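PDB 5UUJ: AlkZ from Streptomyces sahachiroi, which belongs to the AlkZ-like DNA glycosylase family, a group of helix-turn-helix-related proteins. Local coordinates for residues A[245-253]-A[262-270]. Sequence-based numbering, arbitrary orientation.
Sequences FGDMGDELT and AFVLTEHAE
The open end of a beta hairpin, where strands 252-257 and 260-265 meet the helices that flank them, is held here by Thr253, Val264 and Thr266. Thr253 and Val264 form an antiparallel hydrogen-bonded pair: Thr253 N gives its proton to Val264 O at 2.7 Å, and Val264 N returns one to Thr253 O at 2.8 Å. Beyond the last strand pair, the non-hydrogen-bonded Leu252 and Leu265, one more backbone bond follows, from Thr266 N to Glu251 O at 3.0 Å, with a nearly straight N-H...O angle of 178°. A water also donates to Glu251 O and accepts from Glu267 N, adding a water-mediated link between the segments.

The Thr266 hydroxyl is the middle of a short hydrogen-bond chain. Its OG1 donates to Asp250 O at 2.7 Å and accepts from Thr253 OG1 at 2.8 Å, the two threonine side chains crossing nearly at right angles. Thr253 OG1 stands beside its own backbone N (chi1 -68°), from where it meets Thr266, while CB of Thr253 packs against Val264 CG1.

On the other face of the hairpin, toward helix 204-219, an apolar layer forms. Leu252 sends CD1 over one face of the Phe263 ring and CD2 against Leu265 CD2 (3.8 Å), and the Phe245 ring meets Phe263 at an oblique 41°, CD2 to CD2. Ile212 touches Phe245 and Met248, and Leu216 touches Leu252. Helices 204-219, 224-232 and 238-248 followed by this hairpin are consistent with a winged helix-turn-helix, strands 252-257 and 260-265 forming the wing.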
loop_
_atom_site.group_PDB
_atom_site.type_symbol
_atom_site.label_atom_id
_atom_site.label_comp_id
_atom_site.label_asym_id
_atom_site.label_seq_id
_atom_site.Cartn_x
_atom_site.Cartn_y
_atom_site.Cartn_z
ATOM N N PHE A 245 -19.198 2.739 8.339
ATOM C CA PHE A 245 -19.709 3.357 7.126
ATOM C C PHE A 245 -21.037 4.061 7.381
ATOM O O PHE A 245 -21.289 5.137 6.841
ATOM C CB PHE A 245 -19.866 2.312 6.021
ATOM C CG PHE A 245 -18.584 1.999 5.305
ATOM C CD1 PHE A 245 -17.584 1.278 5.933
ATOM C CD2 PHE A 245 -18.378 2.429 4.005
ATOM C CE1 PHE A 245 -16.402 0.993 5.278
ATOM C CE2 PHE A 245 -17.195 2.144 3.344
ATOM C CZ PHE A 245 -16.207 1.429 3.984
ATOM N N GLY A 246 -21.874 3.457 8.217
ATOM C CA GLY A 246 -23.189 3.999 8.500
ATOM C C GLY A 246 -23.138 5.314 9.250
ATOM O O GLY A 246 -23.912 6.226 8.967
ATOM N N ASP A 247 -22.220 5.415 10.205
ATOM C CA ASP A 247 -22.106 6.609 11.036
ATOM C C ASP A 247 -21.586 7.809 10.253
ATOM O O ASP A 247 -21.705 8.947 10.702
ATOM C CB ASP A 247 -21.190 6.345 12.233
ATOM C CG ASP A 247 -21.809 5.402 13.249
ATOM O OD1 ASP A 247 -23.031 5.159 13.181
ATOM O OD2 ASP A 247 -21.069 4.910 14.126
HETATM N N MSE A 248 -21.006 7.562 9.085
HETATM C CA MSE A 248 -20.537 8.657 8.250
HETATM C C MSE A 248 -21.724 9.361 7.593
HETATM O O MSE A 248 -21.652 10.549 7.293
HETATM C CB MSE A 248 -19.549 8.151 7.199
HETATM C CG MSE A 248 -18.224 7.692 7.790
HETATM SE SE MSE A 248 -16.970 7.012 6.462
HETATM C CE MSE A 248 -16.465 8.698 5.625
ATOM N N GLY A 249 -22.819 8.631 7.394
ATOM C CA GLY A 249 -24.042 9.216 6.869
ATOM C C GLY A 249 -23.888 9.800 5.478
ATOM O O GLY A 249 -23.327 9.163 4.589
ATOM N N ASP A 250 -24.377 11.023 5.292
ATOM C CA ASP A 250 -24.386 11.647 3.972
ATOM C C ASP A 250 -23.011 12.191 3.573
ATOM O O ASP A 250 -22.887 12.897 2.572
ATOM C CB ASP A 250 -25.441 12.765 3.911
ATOM C CG ASP A 250 -25.305 13.775 5.036
ATOM O OD1 ASP A 250 -24.189 13.940 5.571
ATOM O OD2 ASP A 250 -26.325 14.411 5.384
ATOM N N GLU A 251 -21.982 11.866 4.351
ATOM C CA GLU A 251 -20.604 12.080 3.913
ATOM C C GLU A 251 -20.283 11.125 2.767
ATOM O O GLU A 251 -19.331 11.337 2.015
ATOM C CB GLU A 251 -19.614 11.872 5.063
ATOM C CG GLU A 251 -19.020 13.148 5.626
ATOM C CD GLU A 251 -18.488 12.956 7.035
ATOM O OE1 GLU A 251 -17.963 11.861 7.326
ATOM O OE2 GLU A 251 -18.605 13.893 7.853
ATOM N N LEU A 252 -21.081 10.064 2.655
ATOM C CA LEU A 252 -20.958 9.100 1.565
ATOM C C LEU A 252 -22.143 9.218 0.616
ATOM O O LEU A 252 -23.238 9.597 1.025
ATOM C CB LEU A 252 -20.880 7.666 2.100
ATOM C CG LEU A 252 -19.773 7.332 3.099
ATOM C CD1 LEU A 252 -19.869 5.869 3.509
ATOM C CD2 LEU A 252 -18.405 7.634 2.521
ATOM N N THR A 253 -21.908 8.877 -0.647
ATOM C CA THR A 253 -22.957 8.817 -1.655
ATOM C C THR A 253 -22.920 7.443 -2.301
ATOM O O THR A 253 -21.842 6.918 -2.588
ATOM C CB THR A 253 -22.783 9.917 -2.733
ATOM O OG1 THR A 253 -23.021 11.203 -2.150
ATOM C CG2 THR A 253 -23.748 9.712 -3.895
ATOM N N ALA A 262 -21.921 0.958 -4.869
ATOM C CA ALA A 262 -20.694 1.264 -4.146
ATOM C C ALA A 262 -20.776 2.653 -3.525
ATOM O O ALA A 262 -21.651 3.443 -3.873
ATOM C CB ALA A 262 -19.498 1.170 -5.076
ATOM N N PHE A 263 -19.858 2.939 -2.606
ATOM C CA PHE A 263 -19.825 4.226 -1.920
ATOM C C PHE A 263 -18.719 5.128 -2.459
ATOM O O PHE A 263 -17.581 4.695 -2.630
ATOM C CB PHE A 263 -19.623 4.031 -0.413
ATOM C CG PHE A 263 -20.756 3.317 0.271
ATOM C CD1 PHE A 263 -21.999 3.919 0.395
ATOM C CD2 PHE A 263 -20.571 2.054 0.806
ATOM C CE1 PHE A 263 -23.039 3.268 1.030
ATOM C CE2 PHE A 263 -21.609 1.398 1.445
ATOM C CZ PHE A 263 -22.843 2.004 1.556
ATOM N N VAL A 264 -19.065 6.383 -2.721
ATOM C CA VAL A 264 -18.076 7.414 -3.013
ATOM C C VAL A 264 -18.269 8.546 -2.007
ATOM O O VAL A 264 -19.365 8.719 -1.476
ATOM C CB VAL A 264 -18.204 7.948 -4.463
ATOM C CG1 VAL A 264 -19.447 8.829 -4.627
ATOM C CG2 VAL A 264 -16.952 8.714 -4.861
ATOM N N LEU A 265 -17.211 9.299 -1.722
ATOM C CA LEU A 265 -17.357 10.488 -0.887
ATOM C C LEU A 265 -18.263 11.488 -1.595
ATOM O O LEU A 265 -18.106 11.745 -2.789
ATOM C CB LEU A 265 -16.001 11.129 -0.579
ATOM C CG LEU A 265 -15.043 10.313 0.293
ATOM C CD1 LEU A 265 -13.681 10.983 0.351
ATOM C CD2 LEU A 265 -15.604 10.129 1.697
ATOM N N THR A 266 -19.214 12.043 -0.853
ATOM C CA THR A 266 -20.165 12.993 -1.414
ATOM C C THR A 266 -19.446 14.210 -1.994
ATOM O O THR A 266 -19.887 14.782 -2.990
ATOM C CB THR A 266 -21.183 13.447 -0.352
ATOM O OG1 THR A 266 -21.864 12.298 0.170
ATOM C CG2 THR A 266 -22.208 14.421 -0.944
ATOM N N GLU A 267 -18.328 14.590 -1.384
ATOM C CA GLU A 267 -17.557 15.737 -1.856
ATOM C C GLU A 267 -16.926 15.486 -3.232
ATOM O O GLU A 267 -16.435 16.414 -3.866
ATOM C CB GLU A 267 -16.468 16.103 -0.842
ATOM C CG GLU A 267 -15.451 14.999 -0.581
ATOM C CD GLU A 267 -14.297 15.456 0.301
ATOM O OE1 GLU A 267 -13.965 14.738 1.269
ATOM O OE2 GLU A 267 -13.714 16.527 0.022
ATOM N N HIS A 268 -16.950 14.235 -3.686
ATOM C CA HIS A 268 -16.374 13.861 -4.977
ATOM C C HIS A 268 -17.430 13.410 -5.989
ATOM O O HIS A 268 -17.099 13.062 -7.122
ATOM C CB HIS A 268 -15.346 12.740 -4.791
ATOM C CG HIS A 268 -14.138 13.149 -4.010
ATOM N ND1 HIS A 268 -13.438 12.273 -3.211
ATOM C CD2 HIS A 268 -13.503 14.342 -3.911
ATOM C CE1 HIS A 268 -12.423 12.908 -2.649
ATOM N NE2 HIS A 268 -12.441 14.162 -3.058
ATOM N N ALA A 269 -18.696 13.416 -5.579
ATOM C CA ALA A 269 -19.777 12.897 -6.411
ATOM C C ALA A 269 -19.926 13.669 -7.727
ATOM O O ALA A 269 -19.930 13.072 -8.803
ATOM C CB ALA A 269 -21.088 12.924 -5.639
ATOM N N GLU A 270 -20.046 14.991 -7.635
ATOM C CA GLU A 270 -20.226 15.835 -8.816
ATOM C C GLU A 270 -19.021 15.761 -9.746
ATOM O O GLU A 270 -19.164 15.710 -10.967
ATOM C CB GLU A 270 -20.469 17.286 -8.398
ATOM C CG GLU A 270 -21.793 17.508 -7.688
ATOM C CD GLU A 270 -22.988 17.279 -8.596
ATOM O OE1 GLU A 270 -22.947 17.726 -9.763
ATOM O OE2 GLU A 270 -23.967 16.646 -8.144
HETATM O O HOH W 1 -17.663 13.553 1.673
#